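Local coordinates for putative phosphomannomutase (Thermus thermophilus, PDB 1TUO), which probably catalyses the intramolecular transfer of a phosphate group on sugar phosphates, as a magnesium-dependent member of the phosphohexose mutase family, at residues Y277-G282 with E302-G307; V270-A275 with K371-L376. All coordinates share one frame; numbering follows the deposited sequence.

Contact 1. Residues Y277-G282 with E302-G307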
loop_
_atom_site.group_PDB
_atom_site.type_symbol
_atom_site.label_atom_id
_atom_site.label_comp_id
_atom_site.label_asym_id
_atom_site.label_seq_id
_atom_site.Cartn_x
_atom_site.Cartn_y
_atom_site.Cartn_z
ATOM N N TYR A 277 -18.685 -4.241 1.455
ATOM C CA TYR A 277 -19.240 -3.755 0.199
ATOM C C TYR A 277 -19.036 -4.753 -0.939
ATOM O O TYR A 277 -19.980 -5.079 -1.662
ATOM C CB TYR A 277 -18.604 -2.412 -0.169
ATOM C CG TYR A 277 -19.080 -1.870 -1.500
ATOM C CD1 TYR A 277 -18.204 -1.744 -2.578
ATOM C CD2 TYR A 277 -20.412 -1.512 -1.687
ATOM C CE1 TYR A 277 -18.650 -1.273 -3.813
ATOM C CE2 TYR A 277 -20.868 -1.042 -2.918
ATOM C CZ TYR A 277 -19.984 -0.927 -3.974
ATOM O OH TYR A 277 -20.438 -0.484 -5.199
ATOM N N ARG A 278 -17.813 -5.250 -1.092
ATOM C CA ARG A 278 -17.524 -6.197 -2.162
ATOM C C ARG A 278 -18.272 -7.510 -1.961
ATOM O O ARG A 278 -18.753 -8.110 -2.923
ATOM C CB ARG A 278 -16.012 -6.442 -2.263
ATOM C CG ARG A 278 -15.258 -5.274 -2.892
ATOM C CD ARG A 278 -13.745 -5.366 -2.675
ATOM N NE ARG A 278 -13.083 -6.427 -3.438
ATOM C CZ ARG A 278 -12.872 -6.405 -4.755
ATOM N NH1 ARG A 278 -13.277 -5.376 -5.485
ATOM N NH2 ARG A 278 -12.225 -7.407 -5.342
ATOM N N PHE A 279 -18.378 -7.953 -0.712
ATOM C CA PHE A 279 -19.093 -9.188 -0.432
ATOM C C PHE A 279 -20.559 -9.031 -0.819
ATOM O O PHE A 279 -21.152 -9.928 -1.427
ATOM C CB PHE A 279 -19.017 -9.540 1.051
ATOM C CG PHE A 279 -19.882 -10.704 1.429
ATOM C CD1 PHE A 279 -19.443 -12.005 1.236
ATOM C CD2 PHE A 279 -21.158 -10.495 1.940
ATOM C CE1 PHE A 279 -20.265 -13.086 1.546
ATOM C CE2 PHE A 279 -21.986 -11.568 2.251
ATOM C CZ PHE A 279 -21.535 -12.865 2.051
ATOM N N ARG A 280 -21.146 -7.896 -0.457
ATOM C CA ARG A 280 -22.553 -7.659 -0.765
ATOM C C ARG A 280 -22.794 -7.499 -2.268
ATOM O O ARG A 280 -23.909 -7.705 -2.736
ATOM C CB ARG A 280 -23.078 -6.442 0.012
ATOM C CG ARG A 280 -23.133 -6.687 1.523
ATOM C CD ARG A 280 -23.529 -5.453 2.339
ATOM N NE ARG A 280 -24.952 -5.123 2.253
ATOM C CZ ARG A 280 -25.547 -4.213 3.021
ATOM N NH1 ARG A 280 -24.841 -3.548 3.929
ATOM N NH2 ARG A 280 -26.843 -3.961 2.883
ATOM N N LYS A 281 -21.754 -7.140 -3.017
ATOM C CA LYS A 281 -21.885 -7.001 -4.467
ATOM C C LYS A 281 -21.873 -8.378 -5.119
ATOM O O LYS A 281 -22.102 -8.502 -6.324
ATOM C CB LYS A 281 -20.751 -6.160 -5.059
ATOM C CG LYS A 281 -20.964 -4.664 -4.956
ATOM C CD LYS A 281 -19.893 -3.891 -5.718
ATOM C CE LYS A 281 -19.960 -4.161 -7.213
ATOM N NZ LYS A 281 -18.952 -3.366 -7.973
ATOM N N GLY A 282 -21.590 -9.408 -4.330
ATOM C CA GLY A 282 -21.575 -10.755 -4.869
ATOM C C GLY A 282 -20.224 -11.439 -4.974
ATOM O O GLY A 282 -20.159 -12.609 -5.350
ATOM N N GLU A 302 -17.150 -14.757 9.608
ATOM C CA GLU A 302 -17.903 -15.826 10.250
ATOM C C GLU A 302 -19.393 -15.486 10.255
ATOM O O GLU A 302 -20.244 -16.367 10.083
ATOM C CB GLU A 302 -17.405 -16.057 11.685
ATOM C CG GLU A 302 -17.845 -15.012 12.695
ATOM C CD GLU A 302 -17.302 -15.286 14.089
ATOM O OE1 GLU A 302 -16.062 -15.244 14.259
ATOM O OE2 GLU A 302 -18.113 -15.547 15.009
ATOM N N ARG A 303 -19.703 -14.205 10.433
ATOM C CA ARG A 303 -21.091 -13.741 10.473
ATOM C C ARG A 303 -21.799 -13.805 9.120
ATOM O O ARG A 303 -22.936 -14.281 9.030
ATOM C CB ARG A 303 -21.157 -12.295 10.994
ATOM C CG ARG A 303 -21.029 -12.123 12.514
ATOM C CD ARG A 303 -22.365 -12.332 13.218
ATOM N NE ARG A 303 -22.270 -12.255 14.677
ATOM C CZ ARG A 303 -22.619 -11.201 15.412
ATOM N NH1 ARG A 303 -23.091 -10.097 14.838
ATOM N NH2 ARG A 303 -22.523 -11.260 16.736
ATOM N N LEU A 304 -21.129 -13.335 8.069
ATOM C CA LEU A 304 -21.731 -13.306 6.737
ATOM C C LEU A 304 -21.460 -14.503 5.829
ATOM O O LEU A 304 -22.185 -14.711 4.850
ATOM C CB LEU A 304 -21.331 -12.019 6.016
ATOM C CG LEU A 304 -21.747 -10.729 6.728
ATOM C CD1 LEU A 304 -21.381 -9.540 5.863
ATOM C CD2 LEU A 304 -23.250 -10.742 7.011
ATOM N N GLY A 305 -20.418 -15.271 6.122
ATOM C CA GLY A 305 -20.145 -16.443 5.310
ATOM C C GLY A 305 -18.980 -16.476 4.333
ATOM O O GLY A 305 -19.138 -16.964 3.212
ATOM N N PHE A 306 -17.820 -15.953 4.726
ATOM C CA PHE A 306 -16.645 -16.009 3.861
ATOM C C PHE A 306 -15.401 -16.302 4.688
ATOM O O PHE A 306 -15.279 -15.857 5.828
ATOM C CB PHE A 306 -16.461 -14.723 3.024
ATOM C CG PHE A 306 -16.230 -13.467 3.827
ATOM C CD1 PHE A 306 -17.290 -12.620 4.138
ATOM C CD2 PHE A 306 -14.944 -13.097 4.212
ATOM C CE1 PHE A 306 -17.077 -11.419 4.813
ATOM C CE2 PHE A 306 -14.718 -11.895 4.892
ATOM C CZ PHE A 306 -15.788 -11.055 5.191
ATOM N N GLY A 307 -14.488 -17.070 4.110
ATOM C CA GLY A 307 -13.282 -17.430 4.824
ATOM C C GLY A 307 -12.312 -16.280 4.990
ATOM O O GLY A 307 -12.344 -15.308 4.233
#
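Phe-279 reaches from near the C-terminal end of helix 267-280 to helix 296-304, where its ring meets Leu-304 and Phe-306. CG lies anti to the backbone N (chi1 173°), which sends the ring out from the helix toward the other segment. Along one side the ring lies against Leu-304: Phe-279 CE2 is 3.8 Å from Leu-304 CB, and Phe-279 CD2 is 4.0 Å from Leu-304 CD1. Phe-279 CZ also comes to 3.4 Å from the carbonyl O of Leu-304. On the CD1 side the ring meets Phe-306, with Phe-279 CD1 3.7 Å from Phe-306 CD1. The two ring planes are inclined at 39°, an oblique pair with centroids 5.5 Å apart. Both helices belong to alpha/beta/alpha domain III of the phosphohexose mutase family, and the link between them carries strand 286-290. Gly-305, with positive phi, ends the second helix and leads toward strand 308-311. An alanine in place of Phe-279 would remove the ring and would probably leave a gap between the helices, with Leu-304 and Phe-306 losing their shared partner. Phe-306 also packs edge-to-face with Phe-328. Just beyond helix 267-280, Gly-282 closes a Schellman motif, its N bonded to Phe-279 O.

Contact 2. Residues V270-A275 with K371-L376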
loop_
_atom_site.group_PDB
_atom_site.type_symbol
_atom_site.label_atom_id
_atom_site.label_comp_id
_atom_site.label_asym_id
_atom_site.label_seq_id
_atom_site.Cartn_x
_atom_site.Cartn_y
_atom_site.Cartn_z
ATOM N N VAL A 270 -11.256 1.012 6.679
ATOM C CA VAL A 270 -11.317 0.971 5.223
ATOM C C VAL A 270 -11.420 -0.460 4.724
ATOM O O VAL A 270 -12.274 -0.780 3.896
ATOM C CB VAL A 270 -10.073 1.613 4.588
ATOM C CG1 VAL A 270 -9.979 1.236 3.103
ATOM C CG2 VAL A 270 -10.141 3.113 4.745
ATOM N N LEU A 271 -10.544 -1.323 5.231
ATOM C CA LEU A 271 -10.527 -2.714 4.798
ATOM C C LEU A 271 -11.841 -3.442 5.050
ATOM O O LEU A 271 -12.369 -4.103 4.153
ATOM C CB LEU A 271 -9.387 -3.471 5.484
ATOM C CG LEU A 271 -9.273 -4.950 5.117
ATOM C CD1 LEU A 271 -9.019 -5.116 3.618
ATOM C CD2 LEU A 271 -8.138 -5.568 5.930
ATOM N N THR A 272 -12.373 -3.328 6.263
ATOM C CA THR A 272 -13.626 -4.011 6.575
ATOM C C THR A 272 -14.819 -3.418 5.830
ATOM O O THR A 272 -15.717 -4.152 5.407
ATOM C CB THR A 272 -13.911 -4.002 8.099
ATOM O OG1 THR A 272 -13.948 -2.656 8.586
ATOM C CG2 THR A 272 -12.831 -4.776 8.830
ATOM N N THR A 273 -14.833 -2.099 5.667
ATOM C CA THR A 273 -15.924 -1.441 4.952
ATOM C C THR A 273 -15.929 -1.924 3.500
ATOM O O THR A 273 -16.981 -2.236 2.949
ATOM C CB THR A 273 -15.771 0.101 4.973
ATOM O OG1 THR A 273 -15.906 0.580 6.322
ATOM C CG2 THR A 273 -16.839 0.758 4.107
ATOM N N LEU A 274 -14.750 -2.003 2.889
ATOM C CA LEU A 274 -14.660 -2.458 1.503
ATOM C C LEU A 274 -14.903 -3.959 1.395
ATOM O O LEU A 274 -15.433 -4.438 0.394
ATOM C CB LEU A 274 -13.296 -2.089 0.896
ATOM C CG LEU A 274 -13.115 -0.594 0.598
ATOM C CD1 LEU A 274 -11.765 -0.369 -0.082
ATOM C CD2 LEU A 274 -14.250 -0.088 -0.302
ATOM N N ALA A 275 -14.530 -4.715 2.424
ATOM C CA ALA A 275 -14.764 -6.153 2.381
ATOM C C ALA A 275 -16.273 -6.383 2.384
ATOM O O ALA A 275 -16.786 -7.214 1.637
ATOM C CB ALA A 275 -14.129 -6.845 3.588
ATOM N N LYS A 371 -20.375 1.815 10.644
ATOM C CA LYS A 371 -21.303 1.577 11.752
ATOM C C LYS A 371 -22.070 0.290 11.451
ATOM O O LYS A 371 -22.427 -0.461 12.358
ATOM C CB LYS A 371 -22.291 2.738 11.886
ATOM C CG LYS A 371 -21.655 4.073 12.235
ATOM C CD LYS A 371 -21.071 4.080 13.633
ATOM C CE LYS A 371 -20.464 5.441 13.961
ATOM N NZ LYS A 371 -19.922 5.505 15.351
ATOM N N GLU A 372 -22.314 0.051 10.165
ATOM C CA GLU A 372 -23.015 -1.145 9.717
ATOM C C GLU A 372 -22.086 -2.344 9.905
ATOM O O GLU A 372 -22.531 -3.452 10.209
ATOM C CB GLU A 372 -23.417 -0.993 8.243
ATOM C CG GLU A 372 -24.028 -2.229 7.590
ATOM C CD GLU A 372 -25.453 -2.535 8.044
ATOM O OE1 GLU A 372 -26.167 -1.616 8.506
ATOM O OE2 GLU A 372 -25.863 -3.706 7.913
ATOM N N VAL A 373 -20.787 -2.126 9.722
ATOM C CA VAL A 373 -19.830 -3.200 9.931
ATOM C C VAL A 373 -19.884 -3.569 11.411
ATOM O O VAL A 373 -19.909 -4.744 11.768
ATOM C CB VAL A 373 -18.386 -2.763 9.582
ATOM C CG1 VAL A 373 -17.386 -3.798 10.080
ATOM C CG2 VAL A 373 -18.248 -2.586 8.073
ATOM N N GLU A 374 -19.898 -2.557 12.270
ATOM C CA GLU A 374 -19.946 -2.811 13.705
ATOM C C GLU A 374 -21.238 -3.521 14.109
ATOM O O GLU A 374 -21.231 -4.380 14.989
ATOM C CB GLU A 374 -19.769 -1.499 14.478
ATOM C CG GLU A 374 -18.299 -1.080 14.578
ATOM C CD GLU A 374 -18.088 0.291 15.191
ATOM O OE1 GLU A 374 -17.072 0.464 15.901
ATOM O OE2 GLU A 374 -18.914 1.199 14.955
ATOM N N ALA A 375 -22.338 -3.178 13.448
ATOM C CA ALA A 375 -23.623 -3.808 13.752
ATOM C C ALA A 375 -23.614 -5.280 13.341
ATOM O O ALA A 375 -24.036 -6.150 14.103
ATOM C CB ALA A 375 -24.754 -3.072 13.031
ATOM N N LEU A 376 -23.139 -5.553 12.132
ATOM C CA LEU A 376 -23.089 -6.919 11.625
ATOM C C LEU A 376 -22.098 -7.817 12.368
ATOM O O LEU A 376 -22.283 -9.032 12.425
ATOM C CB LEU A 376 -22.753 -6.908 10.128
ATOM C CG LEU A 376 -23.779 -6.231 9.216
ATOM C CD1 LEU A 376 -23.250 -6.188 7.779
ATOM C CD2 LEU A 376 -25.110 -6.996 9.278
#
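The two helical segments come closest at Thr-273 and Val-373, whose CA atoms are 6.6 Å apart. Val-373 points toward the 270-275 helix and divides its two methyl groups between neighbouring residues. With chi1 at 168°, Val-373 CG1 stands opposite the backbone N and meets the side chain of Thr-272. Val-373 CG1 is 3.9 Å from Thr-272 OG1 and 4.0 Å from Thr-272 CB. The Val-373 and Thr-272 side chains run roughly perpendicular to each other. Val-373 CG2 rests on backbone instead, 4.1 Å from Thr-273 CA and 4.0 Å from the carbonyl O of Thr-272. This is buried helix-to-helix packing within alpha/beta/alpha domain III, joining helix 267-280 to helix 366-377, which follows it by some ninety residues in the chain. The contact is apolar in character although two threonines take part. Their hydroxyls are used within their own helix: Thr-272 OG1 bonds to His-268 O, and Thr-273 OG1 to Gln-269 O. These bonds satisfy the buried hydroxyls. Phe-370 of helix 366-377 also touches both threonines, and Val-373 packs on Leu-276 further along helix 267-280. On the far side of that helix, Leu-274 points away from Val-373 and packs against helix 348-362.

How the contacts relate
Contacts 1 and 2 have centres about 11 Å apart and share helix 267-280. Contact 2 uses its middle and contact 1 its C-terminal end. Along the chain the order is 270-275, 277-282, 302-307 and 371-376, so contact 1 falls within the long span that contact 2 bridges. All four segments belong to domain III. The partner helices, 296-304 and 366-377, also meet each other: Arg-303 NH1 lies 2.8 Å from Leu-376 O, a probable hydrogen bond, and Leu-304 CD1 packs near Leu-376 CD1. Helices 267-280, 296-304 and 366-377 thus touch one another pairwise and pack as one group in domain III.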